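Local atomic coordinates of hypothetical protein Atu2648 (PDB entry 1ZCE), a protein that is of unknown function but adopts the EVE fold, related to the ASCH and PUA domains, and so may bind nucleic acid. Residues A[92-97]-A[131-136]; A[98-103]-A[112-117]. All blocks are in the same frame, centred on the assembly; numbering follows the deposited sequence.

Contact 1: residues A[92-97]-A[131-136]; sequences CDMPQP and LEVCRM
The selenomethionine Met94, on strand 84-99 of the EVE-domain sheet, reaches across to Val133 and Cys134 on helix 127-136. Its CG lies anti to the backbone N (chi1 -179°), which sends the chain out from the strand; bends at chi2 (62°) and chi3 (82°) then fold the tip against the helix. Met94 CE lies against the helix, 4.1 Å from Cys134 CA, with Val133 CG1 at 4.2 Å and Cys134 SG at 4.3 Å on neighbouring sides. Met94 SE rests 4.0 Å from the carbonyl oxygen Cys134 O, a packing contact. Phe51 of strand 49-54 touches all three residues, so the group lies buried between sheet and helix.

At the corner formed by Pro95 and Gln96, the contact becomes polar and runs through water. One water donates to Gln96 OE1 and to Met136 O, at 2.9 Å from each, joining a side-chain amide to the last residue of the helix. A second lies 3.0 Å from Gln96 O and 3.1 Å from Met136 O, although its protons have further acceptors in reach.

No direct hydrogen bond crosses between the segments. The chemistry therefore splits in two: a buried apolar anchor at Met94, and a hydrated outer margin where water protons supplied to Met136 O would tend to offset the negative end of the helix dipole.

Contact 2: residues A[98-103]-A[112-117]; sequences VSLKDV and MSLVTS
Leu100 and Val103 meet Met112, Leu114 and Val115 without any ring, amide or carboxylate between them, so there are no faces or edges to match and the fit is made by branched methyl groups and one selenium. Two short helices of the EVE domain, 100-105 and 113-116, are joined here by apolar helix-helix packing. Leu100 CD1 points at its counterpart, 3.9 Å from Leu114 CG and 4.1 Å from Leu114 CD2, with the two side chains crossing at a slant. The same Leu100 CD1 also approaches Val115 CG1, at 4.3 Å.

Val103 works mainly through CG1. With Val103 CG1 anti to the backbone N (chi1 170°), that methyl faces the other helix and comes within 3.7 Å of Val115 CG1. Val103 CG1 also lies 4.1 Å from Met112 SE, where the extended selenomethionine chain runs roughly at right angles to the valine. A more distant touch, Val103 CG1 to Leu114 CD2 at 4.4 Å, completes the cluster.

Beneath the pair lies the sheet: Tyr53 of strand 49-54 touches both Leu100 and Leu114, and Leu6 of strand 4-9 touches Met112 and Leu114. The helix that carries Leu100 and Val103 is fixed at its start by an N-cap, in which Ser99 OG accepts from Asp102 N at 3.1 Å with an N-H...O angle of 160°.

In the fold
From the N terminus, the chain builds strands 4-9, 49-54 and 60-73 before strand 84-99, which carries the first segment of contact 1 and runs straight into that of contact 2, whose touching residues lie on helix 100-105. Contact 2 closes a short loop of eight residues by joining that helix to helix 113-116. Strand 122-125 and helix 127-136 come next; the latter returns to residues 92-97, so contact 1 closes a longer loop of 33 residues that encloses contact 2 without crossing it. The two meet directly: Val98 packs on Val133 and Met136, and Met112 reaches Val133. Together they tie the last three helices to the sheet and to one another.

Contact 1: residues A[92-97]-A[131-136]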
loop_
_atom_site.group_PDB
_atom_site.type_symbol
_atom_site.label_atom_id
_atom_site.label_comp_id
_atom_site.label_asym_id
_atom_site.label_seq_id
_atom_site.Cartn_x
_atom_site.Cartn_y
_atom_site.Cartn_z
ATOM N N CYS A 92 -10.613 -4.786 -1.956
ATOM C CA CYS A 92 -11.884 -4.082 -1.826
ATOM C C CYS A 92 -11.660 -2.579 -1.715
ATOM O O CYS A 92 -10.563 -2.126 -1.394
ATOM C CB CYS A 92 -12.645 -4.575 -0.591
ATOM S SG CYS A 92 -11.840 -4.202 0.991
ATOM N N ASP A 93 -12.701 -1.805 -1.995
ATOM C CA ASP A 93 -12.597 -0.358 -1.896
ATOM C C ASP A 93 -12.699 0.016 -0.430
ATOM O O ASP A 93 -13.141 -0.782 0.398
ATOM C CB ASP A 93 -13.754 0.324 -2.634
ATOM C CG ASP A 93 -13.894 -0.139 -4.064
ATOM O OD1 ASP A 93 -12.909 -0.039 -4.819
ATOM O OD2 ASP A 93 -14.995 -0.595 -4.434
HETATM N N MSE A 94 -12.254 1.219 -0.102
HETATM C CA MSE A 94 -12.394 1.708 1.256
HETATM C C MSE A 94 -13.736 2.425 1.125
HETATM O O MSE A 94 -13.847 3.391 0.374
HETATM C CB MSE A 94 -11.292 2.710 1.597
HETATM C CG MSE A 94 -11.371 3.242 3.025
HETATM SE SE MSE A 94 -11.164 1.859 4.355
HETATM C CE MSE A 94 -9.240 1.767 4.346
ATOM N N PRO A 95 -14.780 1.940 1.822
ATOM C CA PRO A 95 -16.118 2.544 1.767
ATOM C C PRO A 95 -16.105 4.070 1.749
ATOM O O PRO A 95 -16.710 4.696 0.876
ATOM C CB PRO A 95 -16.793 1.971 3.003
ATOM C CG PRO A 95 -16.238 0.581 3.035
ATOM C CD PRO A 95 -14.762 0.807 2.764
ATOM N N GLN A 96 -15.426 4.662 2.725
ATOM C CA GLN A 96 -15.299 6.110 2.808
ATOM C C GLN A 96 -13.806 6.414 2.842
ATOM O O GLN A 96 -13.174 6.351 3.897
ATOM C CB GLN A 96 -15.974 6.654 4.074
ATOM C CG GLN A 96 -17.493 6.532 4.091
ATOM C CD GLN A 96 -17.970 5.134 4.420
ATOM O OE1 GLN A 96 -17.638 4.585 5.470
ATOM N NE2 GLN A 96 -18.759 4.551 3.524
ATOM N N PRO A 97 -13.217 6.727 1.678
ATOM C CA PRO A 97 -11.788 7.034 1.586
ATOM C C PRO A 97 -11.320 7.944 2.720
ATOM O O PRO A 97 -11.960 8.948 3.030
ATOM C CB PRO A 97 -11.670 7.672 0.206
ATOM C CG PRO A 97 -12.669 6.877 -0.585
ATOM C CD PRO A 97 -13.863 6.847 0.359
ATOM N N LEU A 131 -6.188 -1.204 11.544
ATOM C CA LEU A 131 -7.558 -1.332 12.018
ATOM C C LEU A 131 -8.232 0.023 12.221
ATOM O O LEU A 131 -9.421 0.175 11.940
ATOM C CB LEU A 131 -7.590 -2.138 13.321
ATOM C CG LEU A 131 -7.186 -3.610 13.174
ATOM C CD1 LEU A 131 -7.048 -4.252 14.540
ATOM C CD2 LEU A 131 -8.215 -4.352 12.336
ATOM N N GLU A 132 -7.478 1.006 12.703
ATOM C CA GLU A 132 -8.036 2.333 12.937
ATOM C C GLU A 132 -8.377 3.045 11.623
ATOM O O GLU A 132 -9.455 3.624 11.493
ATOM C CB GLU A 132 -7.058 3.169 13.765
ATOM C CG GLU A 132 -7.506 4.599 14.053
ATOM C CD GLU A 132 -8.728 4.699 14.956
ATOM O OE1 GLU A 132 -9.172 5.837 15.214
ATOM O OE2 GLU A 132 -9.250 3.658 15.410
ATOM N N VAL A 133 -7.468 3.012 10.653
ATOM C CA VAL A 133 -7.738 3.644 9.366
ATOM C C VAL A 133 -8.929 2.939 8.718
ATOM O O VAL A 133 -9.797 3.590 8.136
ATOM C CB VAL A 133 -6.493 3.590 8.437
ATOM C CG1 VAL A 133 -6.855 4.029 7.022
ATOM C CG2 VAL A 133 -5.407 4.511 8.990
ATOM N N CYS A 134 -8.982 1.614 8.821
ATOM C CA CYS A 134 -10.105 0.876 8.252
ATOM C C CYS A 134 -11.425 1.308 8.895
ATOM O O CYS A 134 -12.415 1.523 8.189
ATOM C CB CYS A 134 -9.904 -0.634 8.413
ATOM S SG CYS A 134 -8.758 -1.344 7.202
ATOM N N ARG A 135 -11.444 1.435 10.221
ATOM C CA ARG A 135 -12.658 1.872 10.915
ATOM C C ARG A 135 -13.071 3.257 10.424
ATOM O O ARG A 135 -14.245 3.509 10.152
ATOM C CB ARG A 135 -12.441 1.931 12.431
ATOM C CG ARG A 135 -12.656 0.623 13.171
ATOM C CD ARG A 135 -12.634 0.870 14.674
ATOM N NE ARG A 135 -11.313 1.278 15.138
ATOM C CZ ARG A 135 -10.338 0.428 15.440
ATOM N NH1 ARG A 135 -9.166 0.884 15.848
ATOM N NH2 ARG A 135 -10.542 -0.880 15.354
HETATM N N MSE A 136 -12.101 4.158 10.326
HETATM C CA MSE A 136 -12.367 5.510 9.856
HETATM C C MSE A 136 -12.954 5.441 8.455
HETATM O O MSE A 136 -13.788 6.265 8.083
HETATM C CB MSE A 136 -11.074 6.323 9.815
HETATM C CG MSE A 136 -10.447 6.586 11.173
HETATM SE SE MSE A 136 -8.669 7.301 10.976
HETATM C CE MSE A 136 -9.127 9.082 10.399
HETATM O O HOH W 1 -13.244 8.430 6.002
HETATM O O HOH W 2 -16.618 6.016 7.722
#

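Contact 2: residues A[98-103]-A[112-117]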
loop_
_atom_site.group_PDB
_atom_site.type_symbol
_atom_site.label_atom_id
_atom_site.label_comp_id
_atom_site.label_asym_id
_atom_site.label_seq_id
_atom_site.Cartn_x
_atom_site.Cartn_y
_atom_site.Cartn_z
ATOM N N VAL A 98 -10.197 7.581 3.331
ATOM C CA VAL A 98 -9.643 8.322 4.460
ATOM C C VAL A 98 -8.586 9.335 4.031
ATOM O O VAL A 98 -7.523 8.969 3.528
ATOM C CB VAL A 98 -9.031 7.342 5.486
ATOM C CG1 VAL A 98 -8.566 8.092 6.716
ATOM C CG2 VAL A 98 -10.055 6.274 5.855
ATOM N N SER A 99 -8.881 10.612 4.248
ATOM C CA SER A 99 -7.965 11.680 3.863
ATOM C C SER A 99 -6.747 11.774 4.772
ATOM O O SER A 99 -6.792 11.404 5.946
ATOM C CB SER A 99 -8.686 13.028 3.871
ATOM O OG SER A 99 -8.983 13.426 5.198
ATOM N N LEU A 100 -5.659 12.287 4.210
ATOM C CA LEU A 100 -4.421 12.468 4.949
ATOM C C LEU A 100 -4.688 13.428 6.103
ATOM O O LEU A 100 -4.124 13.284 7.189
ATOM C CB LEU A 100 -3.344 13.051 4.033
ATOM C CG LEU A 100 -2.003 13.388 4.688
ATOM C CD1 LEU A 100 -1.339 12.116 5.190
ATOM C CD2 LEU A 100 -1.111 14.098 3.683
ATOM N N LYS A 101 -5.551 14.410 5.855
ATOM C CA LYS A 101 -5.899 15.394 6.872
ATOM C C LYS A 101 -6.487 14.704 8.097
ATOM O O LYS A 101 -6.095 14.993 9.229
ATOM C CB LYS A 101 -6.903 16.401 6.308
ATOM C CG LYS A 101 -7.318 17.483 7.293
ATOM C CD LYS A 101 -8.215 18.512 6.622
ATOM C CE LYS A 101 -8.644 19.598 7.592
ATOM N NZ LYS A 101 -9.454 19.052 8.716
ATOM N N ASP A 102 -7.428 13.792 7.874
ATOM C CA ASP A 102 -8.040 13.080 8.985
ATOM C C ASP A 102 -7.030 12.188 9.700
ATOM O O ASP A 102 -7.077 12.047 10.920
ATOM C CB ASP A 102 -9.237 12.249 8.510
ATOM C CG ASP A 102 -10.429 13.111 8.130
ATOM O OD1 ASP A 102 -10.493 14.271 8.585
ATOM O OD2 ASP A 102 -11.306 12.624 7.390
ATOM N N VAL A 103 -6.114 11.587 8.945
ATOM C CA VAL A 103 -5.099 10.729 9.546
ATOM C C VAL A 103 -4.210 11.548 10.483
ATOM O O VAL A 103 -3.926 11.128 11.609
ATOM C CB VAL A 103 -4.222 10.043 8.465
ATOM C CG1 VAL A 103 -3.021 9.364 9.111
ATOM C CG2 VAL A 103 -5.050 9.016 7.707
HETATM N N MSE A 112 2.449 6.783 12.572
HETATM C CA MSE A 112 2.276 6.092 11.301
HETATM C C MSE A 112 3.276 6.615 10.274
HETATM O O MSE A 112 3.494 7.823 10.163
HETATM C CB MSE A 112 0.843 6.281 10.799
HETATM C CG MSE A 112 0.419 5.322 9.702
HETATM SE SE MSE A 112 -1.408 5.620 9.199
HETATM C CE MSE A 112 -1.485 4.392 7.711
ATOM N N SER A 113 3.885 5.701 9.528
ATOM C CA SER A 113 4.866 6.076 8.518
ATOM C C SER A 113 4.299 7.102 7.541
ATOM O O SER A 113 5.009 7.997 7.082
ATOM C CB SER A 113 5.331 4.835 7.754
ATOM O OG SER A 113 6.382 5.147 6.856
ATOM N N LEU A 114 3.014 6.978 7.227
ATOM C CA LEU A 114 2.374 7.897 6.296
ATOM C C LEU A 114 2.526 9.359 6.701
ATOM O O LEU A 114 2.613 10.238 5.847
ATOM C CB LEU A 114 0.887 7.552 6.161
ATOM C CG LEU A 114 0.056 8.425 5.214
ATOM C CD1 LEU A 114 0.572 8.293 3.782
ATOM C CD2 LEU A 114 -1.400 8.008 5.292
ATOM N N VAL A 115 2.561 9.621 8.002
ATOM C CA VAL A 115 2.693 10.991 8.484
ATOM C C VAL A 115 4.094 11.348 8.981
ATOM O O VAL A 115 4.388 12.520 9.217
ATOM C CB VAL A 115 1.684 11.283 9.616
ATOM C CG1 VAL A 115 0.263 11.105 9.101
ATOM C CG2 VAL A 115 1.943 10.367 10.795
ATOM N N THR A 116 4.957 10.351 9.138
ATOM C CA THR A 116 6.311 10.601 9.621
ATOM C C THR A 116 7.362 10.559 8.513
ATOM O O THR A 116 8.341 11.306 8.550
ATOM C CB THR A 116 6.714 9.588 10.715
ATOM O OG1 THR A 116 6.735 8.265 10.166
ATOM C CG2 THR A 116 5.726 9.640 11.872
ATOM N N SER A 117 7.163 9.682 7.536
ATOM C CA SER A 117 8.099 9.551 6.423
ATOM C C SER A 117 7.666 10.431 5.254
ATOM O O SER A 117 6.503 10.422 4.860
ATOM C CB SER A 117 8.172 8.092 5.973
ATOM O OG SER A 117 8.609 7.259 7.033
#